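PDB 4OXI: enterobactin synthetase component F-related protein, which probably activates glycine with ATP, forming the glycyl-adenylate that it holds here, in a lipopolysaccharide modification pathway related to nonribosomal peptide synthesis. Local coordinates for residues A[491-501]-A[511-520]; A[127-135]-A[532-540]. One frame throughout, in Å; residues are numbered along the deposited sequence.

Contact 1. Residues A[491-501]-A[511-520]; sequences TQAHSVAIVPW and GTVAFVDTHT
Ala497 and Phe515 face each other in an antiparallel pair of strands, 496-500 and 512-516, as a hydrogen-bonded pair, exchanging two backbone bonds: Ala497 N to Phe515 O at 3.0 Å and Phe515 N to Ala497 O at 2.9 Å. Val499 and Val513 repeat this reciprocal pairing, and Trp501 N adds a bond to Gly511 O. Toward the Thr491 end polar side chains take over. Asp517, its CG lodged between backbone N and carbonyl carbon (chi1 61°), turns OD2 to the loop before strand 496-500, where it accepts from Ser495 N at 2.9 Å on its anti lone pair and more weakly from His494 N. Its OD1 takes His519 N in an Asx turn, so both carboxylate oxygens are engaged. Further out, Thr520 OG1 donates to Thr491 O at 2.9 Å. Apolar contacts line both faces. Val499 CG2 comes to the edge of the Phe515 ring, 3.8 Å from Phe515 CE2, on the face covered by helix 560-568; on the other, Ile498 CD1 rests 4.0 Å from Ala514 CB, beneath helix 480-491. The arrangement is a beta hairpin, extended by strand 543-546 into the three-stranded sheet of the small C-terminal domain of adenylate-forming enzymes.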
loop_
_atom_site.group_PDB
_atom_site.type_symbol
_atom_site.label_atom_id
_atom_site.label_comp_id
_atom_site.label_asym_id
_atom_site.label_seq_id
_atom_site.Cartn_x
_atom_site.Cartn_y
_atom_site.Cartn_z
ATOM N N THR A 491 -28.395 -3.805 10.236
ATOM C CA THR A 491 -29.268 -3.516 11.363
ATOM C C THR A 491 -30.648 -3.002 10.978
ATOM O O THR A 491 -31.574 -3.081 11.782
ATOM C CB THR A 491 -28.631 -2.510 12.330
ATOM O OG1 THR A 491 -28.554 -1.223 11.704
ATOM C CG2 THR A 491 -27.239 -2.988 12.737
ATOM N N GLN A 492 -30.782 -2.468 9.766
ATOM C CA GLN A 492 -32.029 -1.833 9.323
ATOM C C GLN A 492 -32.397 -0.640 10.203
ATOM O O GLN A 492 -33.539 -0.175 10.183
ATOM C CB GLN A 492 -33.197 -2.840 9.264
ATOM C CG GLN A 492 -33.089 -3.881 8.142
ATOM C CD GLN A 492 -32.979 -3.242 6.771
ATOM O OE1 GLN A 492 -33.867 -2.496 6.346
ATOM N NE2 GLN A 492 -31.880 -3.521 6.072
ATOM N N ALA A 493 -31.423 -0.145 10.965
ATOM C CA ALA A 493 -31.617 1.030 11.812
ATOM C C ALA A 493 -31.891 2.302 11.007
ATOM O O ALA A 493 -31.419 2.456 9.883
ATOM C CB ALA A 493 -30.402 1.236 12.720
ATOM N N HIS A 494 -32.641 3.221 11.601
ATOM C CA HIS A 494 -32.936 4.499 10.969
ATOM C C HIS A 494 -31.739 5.430 11.087
ATOM O O HIS A 494 -31.429 6.201 10.177
ATOM C CB HIS A 494 -34.143 5.153 11.644
ATOM C CG HIS A 494 -34.518 6.473 11.047
ATOM N ND1 HIS A 494 -34.060 7.676 11.544
ATOM C CD2 HIS A 494 -35.291 6.779 9.976
ATOM C CE1 HIS A 494 -34.540 8.666 10.810
ATOM N NE2 HIS A 494 -35.289 8.149 9.852
ATOM N N SER A 495 -31.071 5.352 12.229
ATOM C CA SER A 495 -29.972 6.246 12.540
ATOM C C SER A 495 -28.732 5.436 12.954
ATOM O O SER A 495 -28.829 4.495 13.755
ATOM C CB SER A 495 -30.416 7.207 13.645
ATOM O OG SER A 495 -29.337 8.008 14.087
ATOM N N VAL A 496 -27.575 5.781 12.384
ATOM C CA VAL A 496 -26.327 5.040 12.615
ATOM C C VAL A 496 -25.134 5.988 12.565
ATOM O O VAL A 496 -25.039 6.810 11.655
ATOM C CB VAL A 496 -26.078 3.975 11.525
ATOM C CG1 VAL A 496 -24.692 3.376 11.676
ATOM C CG2 VAL A 496 -27.116 2.882 11.554
ATOM N N ALA A 497 -24.227 5.878 13.534
ATOM C CA ALA A 497 -22.961 6.613 13.490
ATOM C C ALA A 497 -21.785 5.663 13.714
ATOM O O ALA A 497 -21.850 4.787 14.595
ATOM C CB ALA A 497 -22.943 7.720 14.529
ATOM N N ILE A 498 -20.724 5.813 12.922
ATOM C CA ILE A 498 -19.523 5.001 13.105
ATOM C C ILE A 498 -18.426 5.914 13.640
ATOM O O ILE A 498 -18.153 6.959 13.061
ATOM C CB ILE A 498 -19.068 4.331 11.797
ATOM C CG1 ILE A 498 -20.222 3.579 11.145
ATOM C CG2 ILE A 498 -17.895 3.392 12.047
ATOM C CD1 ILE A 498 -20.700 2.326 11.919
ATOM N N VAL A 499 -17.814 5.531 14.756
ATOM C CA VAL A 499 -16.854 6.395 15.426
ATOM C C VAL A 499 -15.521 5.680 15.578
ATOM O O VAL A 499 -15.482 4.546 16.057
ATOM C CB VAL A 499 -17.350 6.784 16.828
ATOM C CG1 VAL A 499 -16.326 7.644 17.522
ATOM C CG2 VAL A 499 -18.674 7.515 16.734
ATOM N N PRO A 500 -14.424 6.331 15.149
ATOM C CA PRO A 500 -13.085 5.788 15.413
ATOM C C PRO A 500 -12.843 5.771 16.915
ATOM O O PRO A 500 -12.945 6.826 17.550
ATOM C CB PRO A 500 -12.152 6.811 14.757
ATOM C CG PRO A 500 -13.012 7.495 13.718
ATOM C CD PRO A 500 -14.376 7.567 14.347
ATOM N N TRP A 501 -12.522 4.602 17.458
ATOM C CA TRP A 501 -12.335 4.424 18.897
ATOM C C TRP A 501 -11.824 3.013 19.173
ATOM O O TRP A 501 -12.306 2.059 18.563
ATOM C CB TRP A 501 -13.663 4.622 19.637
ATOM C CG TRP A 501 -13.466 4.693 21.103
ATOM C CD1 TRP A 501 -13.558 3.664 22.007
ATOM C CD2 TRP A 501 -13.092 5.856 21.848
ATOM N NE1 TRP A 501 -13.265 4.128 23.270
ATOM C CE2 TRP A 501 -12.976 5.470 23.198
ATOM C CE3 TRP A 501 -12.837 7.187 21.501
ATOM C CZ2 TRP A 501 -12.628 6.376 24.204
ATOM C CZ3 TRP A 501 -12.488 8.087 22.500
ATOM C CH2 TRP A 501 -12.387 7.677 23.834
ATOM N N GLY A 511 -9.564 1.020 16.135
ATOM C CA GLY A 511 -10.826 0.342 15.858
ATOM C C GLY A 511 -11.973 1.318 15.650
ATOM O O GLY A 511 -11.768 2.544 15.653
ATOM N N THR A 512 -13.177 0.779 15.455
ATOM C CA THR A 512 -14.395 1.592 15.357
ATOM C C THR A 512 -15.445 1.104 16.352
ATOM O O THR A 512 -15.403 -0.046 16.793
ATOM C CB THR A 512 -15.038 1.530 13.942
ATOM O OG1 THR A 512 -15.412 0.177 13.634
ATOM C CG2 THR A 512 -14.075 2.065 12.878
ATOM N N VAL A 513 -16.387 1.973 16.701
ATOM C CA VAL A 513 -17.569 1.533 17.430
ATOM C C VAL A 513 -18.824 2.028 16.712
ATOM O O VAL A 513 -18.791 3.041 16.000
ATOM C CB VAL A 513 -17.580 1.990 18.923
ATOM C CG1 VAL A 513 -16.321 1.543 19.640
ATOM C CG2 VAL A 513 -17.735 3.473 19.022
ATOM N N ALA A 514 -19.929 1.309 16.886
ATOM C CA ALA A 514 -21.166 1.682 16.215
ATOM C C ALA A 514 -22.230 2.170 17.207
ATOM O O ALA A 514 -22.396 1.586 18.279
ATOM C CB ALA A 514 -21.681 0.515 15.389
ATOM N N PHE A 515 -22.921 3.253 16.851
ATOM C CA PHE A 515 -24.118 3.701 17.562
ATOM C C PHE A 515 -25.324 3.515 16.663
ATOM O O PHE A 515 -25.327 3.968 15.516
ATOM C CB PHE A 515 -24.022 5.178 17.943
ATOM C CG PHE A 515 -22.966 5.472 18.963
ATOM C CD1 PHE A 515 -23.286 5.528 20.313
ATOM C CD2 PHE A 515 -21.647 5.689 18.577
ATOM C CE1 PHE A 515 -22.319 5.796 21.264
ATOM C CE2 PHE A 515 -20.662 5.960 19.528
ATOM C CZ PHE A 515 -21.005 6.015 20.875
ATOM N N VAL A 516 -26.341 2.830 17.169
ATOM C CA VAL A 516 -27.589 2.680 16.430
ATOM C C VAL A 516 -28.727 3.247 17.271
ATOM O O VAL A 516 -28.583 3.429 18.479
ATOM C CB VAL A 516 -27.868 1.217 16.092
ATOM C CG1 VAL A 516 -26.722 0.646 15.254
ATOM C CG2 VAL A 516 -28.059 0.403 17.377
ATOM N N ASP A 517 -29.846 3.552 16.637
ATOM C CA ASP A 517 -30.966 4.102 17.384
ATOM C C ASP A 517 -31.591 3.041 18.302
ATOM O O ASP A 517 -31.226 1.856 18.247
ATOM C CB ASP A 517 -32.001 4.692 16.424
ATOM C CG ASP A 517 -32.570 3.659 15.478
ATOM O OD1 ASP A 517 -33.128 2.648 15.961
ATOM O OD2 ASP A 517 -32.463 3.856 14.248
ATOM N N THR A 518 -32.531 3.473 19.137
ATOM C CA THR A 518 -33.148 2.609 20.142
ATOM C C THR A 518 -34.409 1.905 19.630
ATOM O O THR A 518 -35.072 1.191 20.388
ATOM C CB THR A 518 -33.512 3.417 21.400
ATOM O OG1 THR A 518 -34.202 4.613 21.006
ATOM C CG2 THR A 518 -32.257 3.804 22.179
ATOM N N HIS A 519 -34.735 2.088 18.351
ATOM C CA HIS A 519 -35.963 1.517 17.787
ATOM C C HIS A 519 -35.741 0.219 17.036
ATOM O O HIS A 519 -36.694 -0.426 16.608
ATOM C CB HIS A 519 -36.628 2.510 16.839
ATOM C CG HIS A 519 -36.843 3.849 17.452
ATOM N ND1 HIS A 519 -36.188 4.982 17.014
ATOM C CD2 HIS A 519 -37.609 4.234 18.501
ATOM C CE1 HIS A 519 -36.560 6.012 17.754
ATOM N NE2 HIS A 519 -37.419 5.586 18.664
ATOM N N THR A 520 -34.482 -0.156 16.851
ATOM C CA THR A 520 -34.184 -1.341 16.075
ATOM C C THR A 520 -34.007 -2.514 17.030
ATOM O O THR A 520 -33.477 -2.347 18.132
ATOM C CB THR A 520 -32.942 -1.127 15.168
ATOM O OG1 THR A 520 -32.823 -2.212 14.236
ATOM C CG2 THR A 520 -31.675 -1.021 16.000
HETATM O O HOH W 1 -13.130 -0.221 18.699
#

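Contact 2. Residues A[127-135]-A[532-540]; sequences LNARATTEQ and KQQLNPTFV
At the seam between the large AMP-binding body and the small C-terminal domain of the adenylate-forming fold, Arg130 reaches across from a type I turn and lays one face of its guanidinium over Pro537. The proline CG sits 3.5 Å above the guanidinium plane, over its centre, and Pro537 CB is 3.4 Å from Arg130 NH2. A bend at chi3 (-65°) in an otherwise extended chain brings the group there, with Thr538 OG1 at its edge, 3.0 Å from Arg130 NH1. Asn536 OD1 is already gripped by Thr538 N and Thr538 OG1, the first closing an Asx turn. A water donates to Asn128 OD1 and accepts from Arg130 NE and Asn536 ND2, at 3.1 Å from Asn536 ND2, bridging the two sides. Nearer the start of helix 133-142, Thr132 and Gln135 form a capping box: Gln135 N donates to Thr132 OG1, and Thr132 N to Gln135 OE1. The same side chains serve the interface through water, one molecule joining Thr132 OG1 to Gln533 O, another taking Gln135 NE2 at 3.0 Å and donating to Lys532 O and Leu535 O. Such a small, largely polar and water-bridged surface is consistent with a joint that could open if the C-terminal domain swings, as in relatives.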
loop_
_atom_site.group_PDB
_atom_site.type_symbol
_atom_site.label_atom_id
_atom_site.label_comp_id
_atom_site.label_asym_id
_atom_site.label_seq_id
_atom_site.Cartn_x
_atom_site.Cartn_y
_atom_site.Cartn_z
ATOM N N LEU A 127 -4.318 -9.827 -3.399
ATOM C CA LEU A 127 -5.619 -10.070 -2.776
ATOM C C LEU A 127 -5.472 -9.997 -1.258
ATOM O O LEU A 127 -4.487 -10.490 -0.702
ATOM C CB LEU A 127 -6.125 -11.460 -3.178
ATOM C CG LEU A 127 -6.285 -11.717 -4.672
ATOM C CD1 LEU A 127 -6.617 -13.182 -4.977
ATOM C CD2 LEU A 127 -7.363 -10.797 -5.247
ATOM N N ASN A 128 -6.437 -9.393 -0.571
ATOM C CA ASN A 128 -6.318 -9.245 0.882
ATOM C C ASN A 128 -6.278 -10.599 1.580
ATOM O O ASN A 128 -7.026 -11.508 1.214
ATOM C CB ASN A 128 -7.468 -8.399 1.425
ATOM C CG ASN A 128 -7.194 -7.885 2.819
ATOM O OD1 ASN A 128 -7.149 -8.656 3.783
ATOM N ND2 ASN A 128 -6.997 -6.578 2.935
ATOM N N ALA A 129 -5.413 -10.737 2.586
ATOM C CA ALA A 129 -5.265 -12.010 3.309
ATOM C C ALA A 129 -6.560 -12.436 3.991
ATOM O O ALA A 129 -6.768 -13.617 4.271
ATOM C CB ALA A 129 -4.130 -11.928 4.350
ATOM N N ARG A 130 -7.432 -11.473 4.261
ATOM C CA ARG A 130 -8.698 -11.789 4.917
ATOM C C ARG A 130 -9.927 -11.492 4.055
ATOM O O ARG A 130 -11.028 -11.349 4.560
ATOM C CB ARG A 130 -8.758 -11.106 6.290
ATOM C CG ARG A 130 -7.593 -11.587 7.171
ATOM C CD ARG A 130 -7.704 -11.170 8.616
ATOM N NE ARG A 130 -7.617 -9.723 8.751
ATOM C CZ ARG A 130 -7.757 -9.069 9.902
ATOM N NH1 ARG A 130 -7.665 -7.737 9.920
ATOM N NH2 ARG A 130 -7.993 -9.742 11.031
ATOM N N ALA A 131 -9.732 -11.399 2.745
ATOM C CA ALA A 131 -10.865 -11.290 1.839
ATOM C C ALA A 131 -11.602 -12.615 1.799
ATOM O O ALA A 131 -10.990 -13.698 1.812
ATOM C CB ALA A 131 -10.410 -10.911 0.442
ATOM N N THR A 132 -12.922 -12.521 1.730
ATOM C CA THR A 132 -13.774 -13.691 1.612
ATOM C C THR A 132 -13.786 -14.170 0.184
ATOM O O THR A 132 -13.378 -13.449 -0.748
ATOM C CB THR A 132 -15.227 -13.364 1.980
ATOM O OG1 THR A 132 -15.773 -12.474 0.997
ATOM C CG2 THR A 132 -15.291 -12.712 3.362
ATOM N N THR A 133 -14.271 -15.389 0.021
ATOM C CA THR A 133 -14.446 -15.981 -1.287
ATOM C C THR A 133 -15.186 -15.035 -2.217
ATOM O O THR A 133 -14.762 -14.794 -3.352
ATOM C CB THR A 133 -15.227 -17.280 -1.144
ATOM O OG1 THR A 133 -14.428 -18.199 -0.391
ATOM C CG2 THR A 133 -15.526 -17.882 -2.500
ATOM N N GLU A 134 -16.282 -14.481 -1.719
ATOM C CA GLU A 134 -17.113 -13.578 -2.500
ATOM C C GLU A 134 -16.373 -12.306 -2.892
ATOM O O GLU A 134 -16.495 -11.835 -4.025
ATOM C CB GLU A 134 -18.370 -13.224 -1.703
ATOM C CG GLU A 134 -19.325 -12.291 -2.422
ATOM C CD GLU A 134 -20.618 -12.070 -1.634
ATOM O OE1 GLU A 134 -21.164 -13.070 -1.106
ATOM O OE2 GLU A 134 -21.082 -10.906 -1.543
ATOM N N GLN A 135 -15.601 -11.750 -1.960
ATOM C CA GLN A 135 -14.858 -10.524 -2.243
ATOM C C GLN A 135 -13.787 -10.754 -3.310
ATOM O O GLN A 135 -13.560 -9.887 -4.156
ATOM C CB GLN A 135 -14.244 -9.956 -0.958
ATOM C CG GLN A 135 -15.252 -9.222 -0.065
ATOM C CD GLN A 135 -14.922 -9.360 1.411
ATOM O OE1 GLN A 135 -13.810 -9.747 1.785
ATOM N NE2 GLN A 135 -15.898 -9.073 2.259
ATOM N N LYS A 532 -19.020 -9.269 9.427
ATOM C CA LYS A 532 -17.749 -9.952 9.166
ATOM C C LYS A 532 -17.682 -10.517 7.748
ATOM O O LYS A 532 -16.598 -10.794 7.242
ATOM C CB LYS A 532 -17.507 -11.060 10.198
ATOM C CG LYS A 532 -17.170 -10.531 11.586
ATOM C CD LYS A 532 -17.172 -11.641 12.644
ATOM C CE LYS A 532 -16.774 -11.091 14.018
ATOM N NZ LYS A 532 -16.852 -12.106 15.112
ATOM N N GLN A 533 -18.840 -10.684 7.113
ATOM C CA GLN A 533 -18.890 -11.138 5.728
ATOM C C GLN A 533 -18.806 -9.982 4.728
ATOM O O GLN A 533 -18.721 -10.212 3.528
ATOM C CB GLN A 533 -20.170 -11.951 5.470
ATOM C CG GLN A 533 -20.419 -13.071 6.481
ATOM C CD GLN A 533 -19.174 -13.904 6.755
ATOM O OE1 GLN A 533 -18.420 -14.242 5.832
ATOM N NE2 GLN A 533 -18.950 -14.240 8.031
ATOM N N GLN A 534 -18.834 -8.743 5.208
ATOM C CA GLN A 534 -18.921 -7.603 4.292
ATOM C C GLN A 534 -17.856 -6.542 4.526
ATOM O O GLN A 534 -17.727 -5.606 3.741
ATOM C CB GLN A 534 -20.328 -6.986 4.348
ATOM C CG GLN A 534 -21.402 -7.948 3.844
ATOM C CD GLN A 534 -22.809 -7.531 4.235
ATOM O OE1 GLN A 534 -23.240 -6.420 3.932
ATOM N NE2 GLN A 534 -23.536 -8.429 4.915
ATOM N N LEU A 535 -17.112 -6.694 5.617
ATOM C CA LEU A 535 -16.038 -5.777 5.965
ATOM C C LEU A 535 -14.823 -6.585 6.398
ATOM O O LEU A 535 -14.953 -7.665 6.982
ATOM C CB LEU A 535 -16.444 -4.867 7.137
ATOM C CG LEU A 535 -17.503 -3.780 6.946
ATOM C CD1 LEU A 535 -17.796 -3.107 8.272
ATOM C CD2 LEU A 535 -17.036 -2.763 5.922
ATOM N N ASN A 536 -13.642 -6.050 6.126
ATOM C CA ASN A 536 -12.427 -6.548 6.751
ATOM C C ASN A 536 -12.553 -6.415 8.272
ATOM O O ASN A 536 -13.031 -5.391 8.757
ATOM C CB ASN A 536 -11.244 -5.728 6.237
ATOM C CG ASN A 536 -9.907 -6.265 6.706
ATOM O OD1 ASN A 536 -9.500 -6.054 7.859
ATOM N ND2 ASN A 536 -9.207 -6.959 5.810
ATOM N N PRO A 537 -12.119 -7.446 9.026
ATOM C CA PRO A 537 -12.197 -7.501 10.501
ATOM C C PRO A 537 -11.722 -6.218 11.189
ATOM O O PRO A 537 -12.249 -5.839 12.237
ATOM C CB PRO A 537 -11.241 -8.644 10.856
ATOM C CG PRO A 537 -11.309 -9.558 9.672
ATOM C CD PRO A 537 -11.531 -8.676 8.460
ATOM N N THR A 538 -10.733 -5.565 10.596
ATOM C CA THR A 538 -10.176 -4.345 11.160
ATOM C C THR A 538 -11.257 -3.278 11.274
ATOM O O THR A 538 -11.283 -2.511 12.239
ATOM C CB THR A 538 -9.044 -3.806 10.273
ATOM O OG1 THR A 538 -8.023 -4.802 10.165
ATOM C CG2 THR A 538 -8.455 -2.519 10.851
ATOM N N PHE A 539 -12.154 -3.258 10.292
ATOM C CA PHE A 539 -13.162 -2.221 10.192
ATOM C C PHE A 539 -14.469 -2.584 10.907
ATOM O O PHE A 539 -15.307 -1.707 11.142
ATOM C CB PHE A 539 -13.418 -1.904 8.719
ATOM C CG PHE A 539 -12.165 -1.558 7.953
ATOM C CD1 PHE A 539 -11.146 -0.813 8.550
ATOM C CD2 PHE A 539 -11.995 -1.990 6.641
ATOM C CE1 PHE A 539 -9.979 -0.502 7.840
ATOM C CE2 PHE A 539 -10.829 -1.688 5.926
ATOM C CZ PHE A 539 -9.823 -0.942 6.523
ATOM N N VAL A 540 -14.648 -3.859 11.258
ATOM C CA VAL A 540 -15.880 -4.271 11.936
ATOM C C VAL A 540 -15.930 -3.634 13.326
ATOM O O VAL A 540 -14.976 -3.757 14.104
ATOM C CB VAL A 540 -16.010 -5.798 12.052
ATOM C CG1 VAL A 540 -17.282 -6.169 12.790
ATOM C CG2 VAL A 540 -16.026 -6.440 10.674
HETATM O O HOH W 2 -6.367 -7.959 6.566
HETATM O O HOH W 3 -18.209 -11.787 1.542
HETATM O O HOH W 4 -15.429 -9.537 5.211
#

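How the contacts relate
Contact 1 builds the C-terminal domain internally, whereas contact 2 docks that domain onto the AMP-binding body; their centres lie 20 Å apart. They touch where Thr512 OG1 probably donates to Phe539 O, at 3.1 Å, tying the start of strand 512-516 to the loop that carries Asn536 and Pro537. Helix 480-491 is a second link: Ile483 packs against Ile498 of contact 1 and against Leu535 and Phe539 of segment 532-540. Neither contact closes directly on the bound glycyl-adenosine-5'-phosphate, which is about 11 Å from the side chain of Asn128 and about 13 Å from that of Pro500.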